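Local atomic coordinates of monothiol glutaredoxin-S14, chloroplastic (Arabidopsis thaliana, PDB entry 3IPZ), a protein that probably delivers iron-sulfur clusters to recipient proteins, forming a cluster-bridged homodimer and a labile cluster-binding heterodimer with BOLA1 in the chloroplast. Residues 35-38 / 39-43; 10-13 / 14-18. All coordinates share one frame; numbering follows the deposited sequence.

In the fold
Both contacts are local, each lying along one helix of a glutaredoxin domain with the thioredoxin fold, which makes up this fragment. Contact 2 comes first in the chain, at the C-terminal end of helix 5-15, where the chain turns toward strand 20-24; contact 1 follows along helix 34-45, between strands 20-24 and 51-54. Their centres stand 21 Å apart on opposite sides of the chain's centre, and their nearest atoms are about 10 Å apart, so they do not touch. What they share is strand 20-24, on which side chains from both helices rest. Contact 1 also reaches the active-site end of its helix, whereas contact 2 is structural packing.

Contact 1 (35-38 / 39-43)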
loop_
_atom_site.group_PDB
_atom_site.type_symbol
_atom_site.label_atom_id
_atom_site.label_comp_id
_atom_site.label_asym_id
_atom_site.label_seq_id
_atom_site.Cartn_x
_atom_site.Cartn_y
_atom_site.Cartn_z
ATOM N N PHE A 35 10.635 -7.749 -0.292
ATOM C CA PHE A 35 9.822 -6.939 0.608
ATOM C C PHE A 35 8.392 -6.818 0.082
ATOM O O PHE A 35 7.423 -6.921 0.846
ATOM C CB PHE A 35 10.473 -5.562 0.776
ATOM C CG PHE A 35 11.922 -5.636 1.207
ATOM C CD1 PHE A 35 12.855 -4.716 0.734
ATOM C CD2 PHE A 35 12.353 -6.645 2.072
ATOM C CE1 PHE A 35 14.209 -4.799 1.114
ATOM C CE2 PHE A 35 13.697 -6.738 2.457
ATOM C CZ PHE A 35 14.627 -5.814 1.976
ATOM N N SER A 36 8.255 -6.598 -1.224
ATOM C CA SER A 36 6.931 -6.518 -1.825
ATOM C C SER A 36 6.240 -7.881 -1.715
ATOM O O SER A 36 5.038 -7.965 -1.445
ATOM C CB SER A 36 7.024 -6.104 -3.296
ATOM O OG SER A 36 7.274 -4.711 -3.431
ATOM N N ASN A 37 7.005 -8.953 -1.903
ATOM C CA ASN A 37 6.438 -10.292 -1.833
ATOM C C ASN A 37 5.872 -10.630 -0.448
ATOM O O ASN A 37 4.800 -11.227 -0.334
ATOM C CB ASN A 37 7.485 -11.335 -2.215
ATOM C CG ASN A 37 6.941 -12.752 -2.121
ATOM O OD1 ASN A 37 6.000 -13.119 -2.835
ATOM N ND2 ASN A 37 7.517 -13.549 -1.226
ATOM N N THR A 38 6.598 -10.251 0.598
ATOM C CA THR A 38 6.153 -10.520 1.959
ATOM C C THR A 38 4.769 -9.923 2.223
ATOM O O THR A 38 3.892 -10.595 2.762
ATOM C CB THR A 38 7.136 -9.941 3.000
ATOM O OG1 THR A 38 8.443 -10.488 2.788
ATOM C CG2 THR A 38 6.671 -10.284 4.414
ATOM N N VAL A 39 4.568 -8.664 1.845
ATOM C CA VAL A 39 3.275 -8.031 2.077
ATOM C C VAL A 39 2.166 -8.736 1.286
ATOM O O VAL A 39 1.087 -8.993 1.827
ATOM C CB VAL A 39 3.320 -6.512 1.743
ATOM C CG1 VAL A 39 1.961 -5.880 1.966
ATOM C CG2 VAL A 39 4.339 -5.816 2.641
ATOM N N VAL A 40 2.424 -9.065 0.022
ATOM C CA VAL A 40 1.425 -9.762 -0.777
ATOM C C VAL A 40 1.043 -11.070 -0.078
ATOM O O VAL A 40 -0.150 -11.374 0.096
ATOM C CB VAL A 40 1.944 -10.093 -2.209
ATOM C CG1 VAL A 40 1.033 -11.125 -2.870
ATOM C CG2 VAL A 40 1.988 -8.826 -3.069
ATOM N N GLN A 41 2.046 -11.844 0.327
ATOM C CA GLN A 41 1.766 -13.108 1.007
ATOM C C GLN A 41 0.969 -12.877 2.291
ATOM O O GLN A 41 0.071 -13.654 2.618
ATOM C CB GLN A 41 3.062 -13.869 1.309
ATOM C CG GLN A 41 3.851 -14.293 0.064
ATOM C CD GLN A 41 2.959 -14.843 -1.054
ATOM O OE1 GLN A 41 2.189 -15.785 -0.851
ATOM N NE2 GLN A 41 3.070 -14.251 -2.244
ATOM N N ILE A 42 1.293 -11.808 3.016
ATOM C CA ILE A 42 0.561 -11.487 4.238
ATOM C C ILE A 42 -0.904 -11.306 3.836
ATOM O O ILE A 42 -1.799 -11.924 4.413
ATOM C CB ILE A 42 1.021 -10.142 4.887
ATOM C CG1 ILE A 42 2.476 -10.203 5.322
ATOM C CG2 ILE A 42 0.163 -9.821 6.083
ATOM C CD1 ILE A 42 2.882 -11.319 6.328
ATOM N N LEU A 43 -1.133 -10.448 2.843
ATOM C CA LEU A 43 -2.486 -10.151 2.379
ATOM C C LEU A 43 -3.223 -11.357 1.816
ATOM O O LEU A 43 -4.438 -11.466 1.970
ATOM C CB LEU A 43 -2.469 -9.021 1.341
ATOM C CG LEU A 43 -1.999 -7.647 1.829
ATOM C CD1 LEU A 43 -2.058 -6.671 0.684
ATOM C CD2 LEU A 43 -2.866 -7.160 2.988
#
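The amide groups of Asn37 and Gln41, one helical turn apart, meet with their planes 33° apart, neither stacked face to face nor coplanar. The CG methylene of Gln41 lies over one face of the Asn37 amide, offset, 3.8 Å from OD1 and 4.0 Å from ND2. NE2 of Gln41 donates to OD1 of Asn37 at 3.2 Å, but the bond is bent, 139° at the hydrogen, and the donor stands above the carbonyl plane of Asn37 instead of on a lone pair. Two torsions bring the groups together: CG of Asn37 is anti to its own N (chi1 179°), and the Gln41 chain bends at chi2. The same CG of Gln41 presses to 3.2 Å on the backbone O of Asn37, which also accepts the main-chain N of Gln41 at 2.9 Å.

One position further on, O of Thr38 receives N of Ile42 at 2.9 Å while CG1 of Ile42 packs against that oxygen. The methyl CG2 of Thr38 comes no nearer than 4.3 Å to CG1 of Ile42, a loose touch. The hydroxyl of Thr38 looks back up the helix and bonds to O of Gly34.

Helix 34-45 is the crossover of a beta-alpha-beta unit between strands 20-24 and 51-54. On its buried side Val39 and Val40 lie on Leu22, and OG of Ser36 bonds to N of Lys25, a likely glutathione-binding residue. Phe35, an inferred part of the cluster site, touches Pro75 and Cys87, while Ile42 packs on Phe94 of helix 87-96.

Contact 2 (10-13 / 14-18); sequences TLEK and LVNSE
Asn16 turns its side chain back over the last turn of helix 5-15 to meet Glu12, and the two side chains cross at a slant: the carboxylate plane of Glu12 and the amide plane of Asn16 stand 60° apart. Glu12 is extended, with CG anti to N (chi1 176°), which carries its carboxylate outward; its CG is the part that lies alongside ND2 of Asn16, at 3.9 Å. The amide is aimed instead at the main chain. ND2 of Asn16 donates to O of Glu12 over 2.6 Å, fairly straight at 164°, with that oxygen close to the amide plane of Asn16. The backbone N of Asn16 makes a weak bond to the same oxygen and a hydrogen bond to O of Lys13 at 3.2 Å, approaching the latter from above its carbonyl plane.

This is the helix that precedes the first strand (20-24) of the thioredoxin-fold glutaredoxin domain. After N of Val15 to O of Leu11, 2.8 Å, the backbone bonds shift largely to three-residue steps, and side-chain bonds from Asn16 and Ser17 join them. OG of Ser17 swings back to donate to O of Leu14 at 2.7 Å, and N of Ser17 uses that oxygen as well, so two bonds grip it.

Away from the extended Lys13, the buried Leu11 and Val15 point to the inner side, with the partly exposed Leu14 at the flank. CG1 of Val15 rests near O of Leu11, and CG2 is 3.4 Å from both that oxygen and O of Glu12. Val15 and Leu14 lie on Phe23 of strand 20-24, while Leu11 packs on Leu61 and Tyr68 of helix 59-69, the latter also touched by Glu12 and Val15.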
loop_
_atom_site.group_PDB
_atom_site.type_symbol
_atom_site.label_atom_id
_atom_site.label_comp_id
_atom_site.label_asym_id
_atom_site.label_seq_id
_atom_site.Cartn_x
_atom_site.Cartn_y
_atom_site.Cartn_z
ATOM N N THR A 10 -5.287 13.217 -7.109
ATOM C CA THR A 10 -5.355 11.905 -7.723
ATOM C C THR A 10 -4.893 10.818 -6.767
ATOM O O THR A 10 -5.489 9.746 -6.721
ATOM C CB THR A 10 -4.536 11.861 -9.033
ATOM O OG1 THR A 10 -5.219 12.631 -10.025
ATOM C CG2 THR A 10 -4.388 10.433 -9.544
ATOM N N LEU A 11 -3.844 11.095 -5.999
ATOM C CA LEU A 11 -3.348 10.112 -5.052
ATOM C C LEU A 11 -4.419 9.845 -4.003
ATOM O O LEU A 11 -4.689 8.695 -3.649
ATOM C CB LEU A 11 -2.056 10.598 -4.384
ATOM C CG LEU A 11 -0.873 10.788 -5.337
ATOM C CD1 LEU A 11 0.407 11.115 -4.551
ATOM C CD2 LEU A 11 -0.686 9.520 -6.161
ATOM N N GLU A 12 -5.043 10.912 -3.520
ATOM C CA GLU A 12 -6.088 10.776 -2.522
ATOM C C GLU A 12 -7.211 9.917 -3.086
ATOM O O GLU A 12 -7.789 9.079 -2.383
ATOM C CB GLU A 12 -6.613 12.149 -2.132
ATOM C CG GLU A 12 -7.767 12.117 -1.158
ATOM C CD GLU A 12 -8.262 13.507 -0.810
ATOM O OE1 GLU A 12 -8.492 14.306 -1.742
ATOM O OE2 GLU A 12 -8.426 13.800 0.393
ATOM N N LYS A 13 -7.503 10.111 -4.369
ATOM C CA LYS A 13 -8.553 9.349 -5.033
ATOM C C LYS A 13 -8.107 7.900 -5.193
ATOM O O LYS A 13 -8.868 6.962 -4.943
ATOM C CB LYS A 13 -8.863 9.960 -6.406
ATOM C CG LYS A 13 -9.932 9.198 -7.189
ATOM C CD LYS A 13 -10.249 9.834 -8.539
ATOM C CE LYS A 13 -11.237 8.967 -9.325
ATOM N NZ LYS A 13 -11.690 9.586 -10.602
ATOM N N LEU A 14 -6.858 7.729 -5.604
ATOM C CA LEU A 14 -6.288 6.406 -5.803
ATOM C C LEU A 14 -6.296 5.557 -4.518
ATOM O O LEU A 14 -6.728 4.398 -4.541
ATOM C CB LEU A 14 -4.846 6.525 -6.302
ATOM C CG LEU A 14 -4.373 5.506 -7.331
ATOM C CD1 LEU A 14 -2.870 5.464 -7.287
ATOM C CD2 LEU A 14 -4.934 4.132 -7.053
ATOM N N VAL A 15 -5.814 6.118 -3.407
ATOM C CA VAL A 15 -5.772 5.342 -2.164
ATOM C C VAL A 15 -7.145 5.074 -1.550
ATOM O O VAL A 15 -7.282 4.203 -0.690
ATOM C CB VAL A 15 -4.838 5.987 -1.096
ATOM C CG1 VAL A 15 -3.431 6.113 -1.665
ATOM C CG2 VAL A 15 -5.377 7.333 -0.644
ATOM N N ASN A 16 -8.164 5.789 -2.010
ATOM C CA ASN A 16 -9.515 5.583 -1.503
ATOM C C ASN A 16 -10.394 4.819 -2.487
ATOM O O ASN A 16 -11.572 4.595 -2.215
ATOM C CB ASN A 16 -10.178 6.927 -1.166
ATOM C CG ASN A 16 -9.630 7.547 0.106
ATOM O OD1 ASN A 16 -9.967 7.124 1.209
ATOM N ND2 ASN A 16 -8.763 8.542 -0.044
ATOM N N SER A 17 -9.829 4.413 -3.620
ATOM C CA SER A 17 -10.603 3.687 -4.631
ATOM C C SER A 17 -10.953 2.262 -4.209
ATOM O O SER A 17 -11.901 1.663 -4.723
ATOM C CB SER A 17 -9.861 3.677 -5.974
ATOM O OG SER A 17 -8.588 3.060 -5.887
ATOM N N GLU A 18 -10.184 1.719 -3.273
ATOM C CA GLU A 18 -10.444 0.382 -2.760
ATOM C C GLU A 18 -10.144 0.408 -1.264
ATOM O O GLU A 18 -9.459 1.319 -0.782
ATOM C CB GLU A 18 -9.556 -0.659 -3.447
ATOM C CG GLU A 18 -9.760 -0.799 -4.953
ATOM C CD GLU A 18 -11.193 -1.126 -5.349
ATOM O OE1 GLU A 18 -11.916 -1.774 -4.557
ATOM O OE2 GLU A 18 -11.593 -0.745 -6.471
#